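Local structure of histidinol dehydrogenase (Elizabethkingia anophelis NUHP1, 6AN0) at the interface of chains A and B. The protein catalyses, as a zinc-dependent histidinol dehydrogenase, what are probably two successive NAD-dependent oxidations that turn L-histidinol into L-histidine, the last step of histidine biosynthesis. Sequence-based numbering; all coordinates share one arbitrary frame. Chains: chain A/B, Histidinol dehydrogenase.

Contact 1: the interface of chains A and B. Residues chain A 92, 361-362, 366; chain B 407, 411, 414.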
# COMPACT_ATOMS: atom_id res chain seq x y z
N MET A 92 18.01 -23.69 3.80
CA MET A 92 17.02 -24.26 2.89
C MET A 92 15.83 -23.33 2.74
O MET A 92 15.36 -23.07 1.63
CB MET A 92 16.58 -25.63 3.41
CG MET A 92 15.54 -26.34 2.56
SD MET A 92 13.84 -25.92 3.02
CE MET A 92 13.72 -26.69 4.64
N SER A 361 2.22 -24.95 7.92
CA SER A 361 3.58 -24.87 8.44
C SER A 361 4.61 -24.71 7.33
O SER A 361 5.61 -24.02 7.51
CB SER A 361 3.91 -26.12 9.27
OG SER A 361 3.06 -26.19 10.39
N ALA A 362 4.37 -25.34 6.17
CA ALA A 362 5.32 -25.21 5.06
C ALA A 362 5.39 -23.77 4.56
O ALA A 362 6.48 -23.25 4.28
CB ALA A 362 4.95 -26.16 3.92
N ALA A 366 9.06 -22.49 4.90
CA ALA A 366 10.04 -22.94 3.91
C ALA A 366 9.60 -23.02 2.45
O ALA A 366 10.47 -23.17 1.60
CB ALA A 366 10.59 -24.32 4.31
N ILE B 407 11.03 -30.81 1.90
CA ILE B 407 11.22 -29.68 2.82
C ILE B 407 10.76 -30.00 4.24
O ILE B 407 11.02 -29.21 5.16
CB ILE B 407 10.49 -28.42 2.32
CG1 ILE B 407 8.98 -28.63 2.26
CG2 ILE B 407 11.04 -28.02 0.97
CD1 ILE B 407 8.19 -27.35 1.90
N ILE B 411 11.51 -28.00 8.00
CA ILE B 411 10.43 -27.31 8.70
C ILE B 411 10.33 -27.79 10.14
O ILE B 411 10.20 -26.99 11.08
CB ILE B 411 9.09 -27.52 7.96
CG1 ILE B 411 9.16 -26.91 6.56
CG2 ILE B 411 7.92 -26.92 8.77
CD1 ILE B 411 8.07 -27.41 5.65
N MET B 414 12.95 -26.15 12.28
CA MET B 414 12.69 -24.74 12.55
C MET B 414 11.51 -24.58 13.51
O MET B 414 11.54 -23.72 14.40
CB MET B 414 12.44 -23.99 11.24
CG MET B 414 13.75 -23.66 10.51
SD MET B 414 13.46 -22.96 8.89
CE MET B 414 12.65 -24.29 8.04

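Contact 2: the interface of chains A and B. Residues chain A 351-353, 362-363, 367, 369; chain B 396-397.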
# COMPACT_ATOMS: atom_id res chain seq x y z
N SER A 351 -3.09 -16.16 1.77
CA SER A 351 -2.29 -17.21 1.14
C SER A 351 -3.10 -18.50 1.12
O SER A 351 -3.84 -18.78 2.07
CB SER A 351 -0.96 -17.40 1.90
OG SER A 351 -0.05 -18.16 1.12
N VAL A 352 -2.96 -19.28 0.03
CA VAL A 352 -3.81 -20.45 -0.22
C VAL A 352 -2.94 -21.69 -0.35
O VAL A 352 -1.91 -21.68 -1.03
CB VAL A 352 -4.66 -20.25 -1.49
CG1 VAL A 352 -5.53 -21.50 -1.80
CG2 VAL A 352 -5.52 -18.98 -1.37
N PHE A 353 -3.38 -22.78 0.28
CA PHE A 353 -2.67 -24.06 0.32
C PHE A 353 -3.53 -25.13 -0.32
O PHE A 353 -4.69 -25.31 0.07
CB PHE A 353 -2.32 -24.41 1.77
CG PHE A 353 -1.48 -23.35 2.44
CD1 PHE A 353 -0.10 -23.49 2.50
CD2 PHE A 353 -2.05 -22.18 2.94
CE1 PHE A 353 0.69 -22.49 3.07
CE2 PHE A 353 -1.27 -21.19 3.52
CZ PHE A 353 0.10 -21.34 3.58
N ALA A 362 4.37 -25.34 6.17
CA ALA A 362 5.32 -25.21 5.06
C ALA A 362 5.39 -23.77 4.56
O ALA A 362 6.48 -23.25 4.28
CB ALA A 362 4.95 -26.16 3.92
N GLY A 363 4.24 -23.10 4.44
CA GLY A 363 4.26 -21.70 4.05
C GLY A 363 4.83 -20.81 5.14
O GLY A 363 5.50 -19.82 4.85
N SER A 367 8.30 -22.97 2.13
CA SER A 367 7.89 -23.17 0.73
C SER A 367 8.40 -22.06 -0.17
O SER A 367 8.71 -22.30 -1.35
CB SER A 367 6.37 -23.28 0.63
OG SER A 367 5.75 -22.02 0.82
N THR A 369 6.73 -18.77 -0.13
CA THR A 369 5.77 -17.69 -0.03
C THR A 369 6.03 -16.90 1.25
O THR A 369 6.78 -17.33 2.13
CB THR A 369 4.34 -18.23 -0.02
OG1 THR A 369 4.18 -19.13 1.10
CG2 THR A 369 4.05 -18.99 -1.31
N PHE B 396 -0.32 -18.65 -3.74
CA PHE B 396 -0.81 -20.02 -3.83
C PHE B 396 0.36 -20.97 -3.72
O PHE B 396 1.43 -20.70 -4.28
CB PHE B 396 -1.52 -20.29 -5.18
CG PHE B 396 -2.85 -19.59 -5.33
CD1 PHE B 396 -4.03 -20.28 -5.07
CD2 PHE B 396 -2.92 -18.27 -5.74
CE1 PHE B 396 -5.26 -19.65 -5.20
CE2 PHE B 396 -4.16 -17.64 -5.87
CZ PHE B 396 -5.32 -18.33 -5.60
N GLN B 397 0.17 -22.10 -3.04
CA GLN B 397 1.18 -23.14 -3.16
C GLN B 397 0.54 -24.51 -3.16
O GLN B 397 -0.47 -24.75 -2.49
CB GLN B 397 2.21 -23.05 -2.04
CG GLN B 397 1.61 -23.18 -0.70
CD GLN B 397 2.60 -22.78 0.34
OE1 GLN B 397 3.31 -23.63 0.89
NE2 GLN B 397 2.70 -21.48 0.59
O HOH W 1 0.48 -20.23 -0.37

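Contact 3: the interface of chains A and B. Residues chain A 255, 259, 356-359; chain B 426, 429-430.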
# COMPACT_ATOMS: atom_id res chain seq x y z
N PHE A 255 -4.81 -34.94 9.19
CA PHE A 255 -4.09 -33.78 8.66
C PHE A 255 -4.82 -32.49 8.99
O PHE A 255 -4.21 -31.50 9.41
CB PHE A 255 -3.91 -33.88 7.14
CG PHE A 255 -3.05 -35.01 6.66
CD1 PHE A 255 -2.50 -35.95 7.53
CD2 PHE A 255 -2.78 -35.14 5.30
CE1 PHE A 255 -1.72 -36.97 7.05
CE2 PHE A 255 -2.00 -36.16 4.81
CZ PHE A 255 -1.47 -37.09 5.69
N ASP A 259 -3.54 -29.25 11.16
CA ASP A 259 -3.47 -27.90 10.59
C ASP A 259 -4.19 -26.89 11.48
O ASP A 259 -3.66 -25.81 11.78
CB ASP A 259 -4.04 -27.89 9.18
CG ASP A 259 -3.18 -28.70 8.20
OD1 ASP A 259 -1.97 -28.84 8.47
OD2 ASP A 259 -3.71 -29.18 7.18
N ASN A 356 -3.93 -32.18 0.08
CA ASN A 356 -3.69 -32.73 1.41
C ASN A 356 -2.25 -32.59 1.90
O ASN A 356 -2.00 -32.74 3.09
CB ASN A 356 -4.09 -34.22 1.45
CG ASN A 356 -5.60 -34.42 1.46
OD1 ASN A 356 -6.36 -33.47 1.65
ND2 ASN A 356 -6.03 -35.66 1.27
N PHE A 357 -1.29 -32.33 1.02
CA PHE A 357 0.09 -32.28 1.47
C PHE A 357 0.63 -30.86 1.56
O PHE A 357 1.81 -30.67 1.85
CB PHE A 357 0.96 -33.18 0.58
CG PHE A 357 0.58 -34.63 0.70
CD1 PHE A 357 1.01 -35.38 1.78
CD2 PHE A 357 -0.29 -35.21 -0.21
CE1 PHE A 357 0.63 -36.70 1.93
CE2 PHE A 357 -0.68 -36.54 -0.06
CZ PHE A 357 -0.21 -37.28 1.01
N SER A 358 -0.23 -29.85 1.37
CA SER A 358 0.15 -28.45 1.50
C SER A 358 -0.25 -28.00 2.91
O SER A 358 -1.35 -27.51 3.12
CB SER A 358 -0.53 -27.60 0.43
OG SER A 358 -0.22 -28.02 -0.89
N CYS A 359 0.63 -28.17 3.88
CA CYS A 359 0.29 -27.71 5.21
C CYS A 359 0.69 -26.25 5.40
O CYS A 359 1.56 -25.72 4.70
CB CYS A 359 0.93 -28.59 6.30
SG CYS A 359 2.73 -28.70 6.25
N ALA B 426 2.17 -30.99 12.31
CA ALA B 426 1.42 -30.94 11.05
C ALA B 426 2.25 -31.47 9.88
O ALA B 426 1.69 -32.03 8.93
CB ALA B 426 0.97 -29.50 10.77
N VAL B 429 2.75 -35.70 10.62
CA VAL B 429 1.69 -36.63 10.25
C VAL B 429 1.70 -36.93 8.75
O VAL B 429 1.37 -38.05 8.34
CB VAL B 429 0.31 -36.12 10.72
CG1 VAL B 429 0.27 -36.05 12.23
CG2 VAL B 429 -0.03 -34.76 10.08
N ARG B 430 2.08 -35.96 7.92
CA ARG B 430 2.20 -36.25 6.49
C ARG B 430 3.35 -37.22 6.22
O ARG B 430 3.20 -38.20 5.48
CB ARG B 430 2.40 -34.96 5.69
CG ARG B 430 1.12 -34.32 5.15
CD ARG B 430 0.67 -33.20 6.06
NE ARG B 430 -0.42 -32.39 5.51
CZ ARG B 430 -1.10 -31.50 6.22
NH1 ARG B 430 -0.79 -31.32 7.50
NH2 ARG B 430 -2.08 -30.79 5.68

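Contact 4: the interface of chains A and B. Residues chain A 429-430, 433-434; chain B 255, 357.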
# COMPACT_ATOMS: atom_id res chain seq x y z
N VAL A 429 2.75 26.29 -26.38
CA VAL A 429 4.08 26.77 -26.77
C VAL A 429 4.86 25.71 -27.54
O VAL A 429 5.64 26.05 -28.44
CB VAL A 429 4.86 27.27 -25.54
CG1 VAL A 429 4.16 28.47 -24.93
CG2 VAL A 429 5.07 26.15 -24.51
N ARG A 430 4.67 24.43 -27.23
CA ARG A 430 5.31 23.39 -28.03
C ARG A 430 4.75 23.35 -29.45
O ARG A 430 5.51 23.30 -30.43
CB ARG A 430 5.16 22.02 -27.37
CG ARG A 430 6.30 21.62 -26.43
CD ARG A 430 5.94 21.90 -24.99
NE ARG A 430 6.88 21.34 -24.02
CZ ARG A 430 6.86 21.65 -22.73
NH1 ARG A 430 5.95 22.50 -22.28
NH2 ARG A 430 7.74 21.11 -21.88
N SER A 433 5.91 26.22 -31.57
CA SER A 433 7.33 26.11 -31.88
C SER A 433 7.57 25.21 -33.08
O SER A 433 8.39 25.53 -33.95
CB SER A 433 8.07 25.57 -30.65
OG SER A 433 9.45 25.42 -30.91
N LEU A 434 6.86 24.08 -33.15
CA LEU A 434 6.98 23.18 -34.30
C LEU A 434 6.29 23.76 -35.53
O LEU A 434 6.76 23.56 -36.65
CB LEU A 434 6.39 21.81 -33.95
CG LEU A 434 6.99 21.14 -32.72
CD1 LEU A 434 6.10 20.01 -32.19
CD2 LEU A 434 8.39 20.62 -33.05
N PHE B 255 9.53 26.87 -22.70
CA PHE B 255 8.85 25.64 -22.30
C PHE B 255 8.94 25.44 -20.79
O PHE B 255 7.95 25.10 -20.13
CB PHE B 255 9.45 24.41 -23.00
CG PHE B 255 9.27 24.37 -24.49
CD1 PHE B 255 8.67 25.40 -25.20
CD2 PHE B 255 9.73 23.25 -25.20
CE1 PHE B 255 8.53 25.33 -26.56
CE2 PHE B 255 9.59 23.18 -26.57
CZ PHE B 255 9.00 24.22 -27.26
N PHE B 357 9.71 17.93 -25.15
CA PHE B 357 8.33 17.88 -25.60
C PHE B 357 7.43 17.06 -24.67
O PHE B 357 6.25 16.87 -24.97
CB PHE B 357 8.28 17.37 -27.05
CG PHE B 357 8.95 18.33 -28.00
CD1 PHE B 357 8.28 19.47 -28.42
CD2 PHE B 357 10.27 18.15 -28.38
CE1 PHE B 357 8.90 20.38 -29.26
CE2 PHE B 357 10.90 19.06 -29.21
CZ PHE B 357 10.21 20.18 -29.65

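Contact 1: the interface of chains A and B
B:Ile411 sets its ethyl branch between A:Ala362, within helix 360-365, and A:Ala366, just after it. In this part of the dimer interface, helix 401-417 of chain B packs against helices 360-365 and 84-102 of chain A. The terminal methyl CD1 of B:Ile411 rests 3.6 Å from A:Ala362 CA, against backbone as much as side chain, while B:Ile411 CG1 one bond back lies 3.7 Å from A:Ala366 CB. With CG1 anti to the carbonyl carbon (chi1 -63°), the longer branch is turned to the alanines and the shorter one, CG2, to A:Ser361. The small alanine side chains probably allow the close approach. One turn earlier, B:Ile407 adds its own CD1 at 4.0 Å from A:Ala362 CB, so the two isoleucine tips meet the same alanine. The other branch of B:Ile407, methyl CG2, faces the thioether sulfur SD of A:Met92 at 4.1 Å, the side chains set roughly perpendicular. B:Met414 adds a looser contact, CE 4.3 Å from A:Ala366 CB. Toward the polar rim, the backbone carbonyl of A:Ser361 borders B:Ile411 CG2. Two turns in the A:Met92 chain (chi2 -89°, chi3 -68°) swing its methyl CE to 3.7 Å from the backbone O of B:Ile407.

Contact 2: the interface of chains A and B
A:Val352 and B:Phe396 project together from neighbouring parallel strands, 351-354 of chain A and 391-399 of chain B. A:Val352 CB stands 3.6 Å from B:Phe396 CD1, with both valine methyls near the same CD1-CE1 rim. On the next residue pair, A:Phe353 and B:Gln397 also run alongside each other; ring and amide planes are turned 42° apart, and A:Phe353 CE1 comes 3.3 Å from the amide carbon CD of B:Gln397. The strands are joined by the backbone bond from B:Gln397 N to A:Val352 O, 2.9 Å long, which extends a chain A sheet with a strand of its partner. Outward, B:Gln397 holds the polar rim. Stretched out past CG (chi2 -167°), it carries its amide beyond the phenylalanine to the loop after helix 360-365. There A:Ser367 OG donates to B:Gln397 OE1 at 2.9 Å from above the carbonyl plane, and this hydroxyl also sits near NE2. B:Gln397 NE2 donates to A:Thr369 OG1 at 2.8 Å, a bent bond (120° at H) tilted from the amide plane. These contacts hold the amide in place, though hydroxyls and water alone do not settle which end is oxygen. B:Gln397 NE2 also bonds water 1, 2.7 Å away. The same water is hydrogen-bonded to A:Val352 O at 2.9 Å and to the hydroxyl OG of A:Ser351 at 2.6 Å.

Contact 3: the interface of chains A and B
B:Arg430, with 103 Å² hidden by chain A, crosses from helix 421-435 to A:Asp259 and threads past A:Phe255 on the way. Its guanidinium grips the carboxylate end-on: B:Arg430 NH2 reaches A:Asp259 OD2 at 2.7 Å in a nearly straight salt bridge (169° at H) that uses the syn lone pair, and B:Arg430 NH1 reaches A:Asp259 OD1 at 2.9 Å, also on the syn side but out of the carboxylate plane. The two planes do not coincide, so the paired bonds are slightly twisted. On another edge, B:Arg430 NE donates to the backbone O of A:Asn356 at 2.9 Å, in the carbonyl plane. B:Arg430 NH1 turns back to the backbone O of B:Ala426 in its own helix, 2.9 Å away, and the group is thus fixed from both chains. Its flat faces are sandwiched, with A:Cys359 CB on one and A:Phe255 CB over the centre of the other. Chi1 (-92°) puts B:Arg430 CG over the face of the A:Phe255 ring, 3.9 Å from its centroid, in a CH-pi contact; a bend at chi2 (98°) then sends the guanidinium to A:Asp259. The ring, hiding 41 Å², also meets B:Val429 through CD1 and CE1. A:Phe255 and A:Asp259 stand one turn apart on helix 253-264; with loop 356-359, which follows strand 351-354, they form the chain A surface that receives the last modelled helix of chain B, 421-435.

Contact 4: the interface of chains A and B
A:Arg430 and B:Phe255 cross at a slant in this helix-docking patch of the histidinol dehydrogenase dimer, guanidinium and ring planes 24° apart. B:Phe357 is turned quite differently: its ring stands 63° from the guanidinium plane and brings atom CD1 to 3.5 Å from A:Arg430 CG. That methylene is thus flanked by both aromatic residues. The far edge of the B:Phe255 ring is met nearly in plane by A:Ser433, whose CB lies 3.8 Å from B:Phe255 CZ, about one turn further along helix 421-435 than A:Arg430. The hydroxyl OG of A:Ser433 lies 3.9 Å from the same B:Phe255 CZ. At the rim of B:Phe357, A:Leu434 approaches the ring at an angle and sets its methyl CD2 3.8 Å from B:Phe357 CE1. The leucine's other methyl, CD1, also faces B:Phe357 CE1, at 4.1 Å, so the fork of the side chain is spread against that one ring atom. On the B:Phe255 side, A:Val429 runs counter to the phenylalanine, its methyl CG2 3.7 Å from B:Phe255 CD1. B:Phe357, from the loop after strand 351-354, buries 38 Å² here. B:Phe255 buries 61 Å², its ring projecting from helix 253-264 onto helix 421-435 of chain A.

Contacts 1, 2 and 3 cluster at one end of the dimer, their C-alpha centres about 11 to 12 Å apart; contacts 1 and 2 share A:Ala362. There, successive elements of chain B, strand 391-399 and helices 401-417 and 421-435, dock on chain A. Contact 4, about 66 Å from contact 3 between C-alpha centres, is the two-fold counterpart of contact 3 with the chains exchanged, widened to A:Ser433 and A:Leu434. Each subunit thus embraces the other with its C-terminal segment. Contact 2 has its centre about 7 Å from A:His331, a predicted proton acceptor, so dimerisation may help shape the active site.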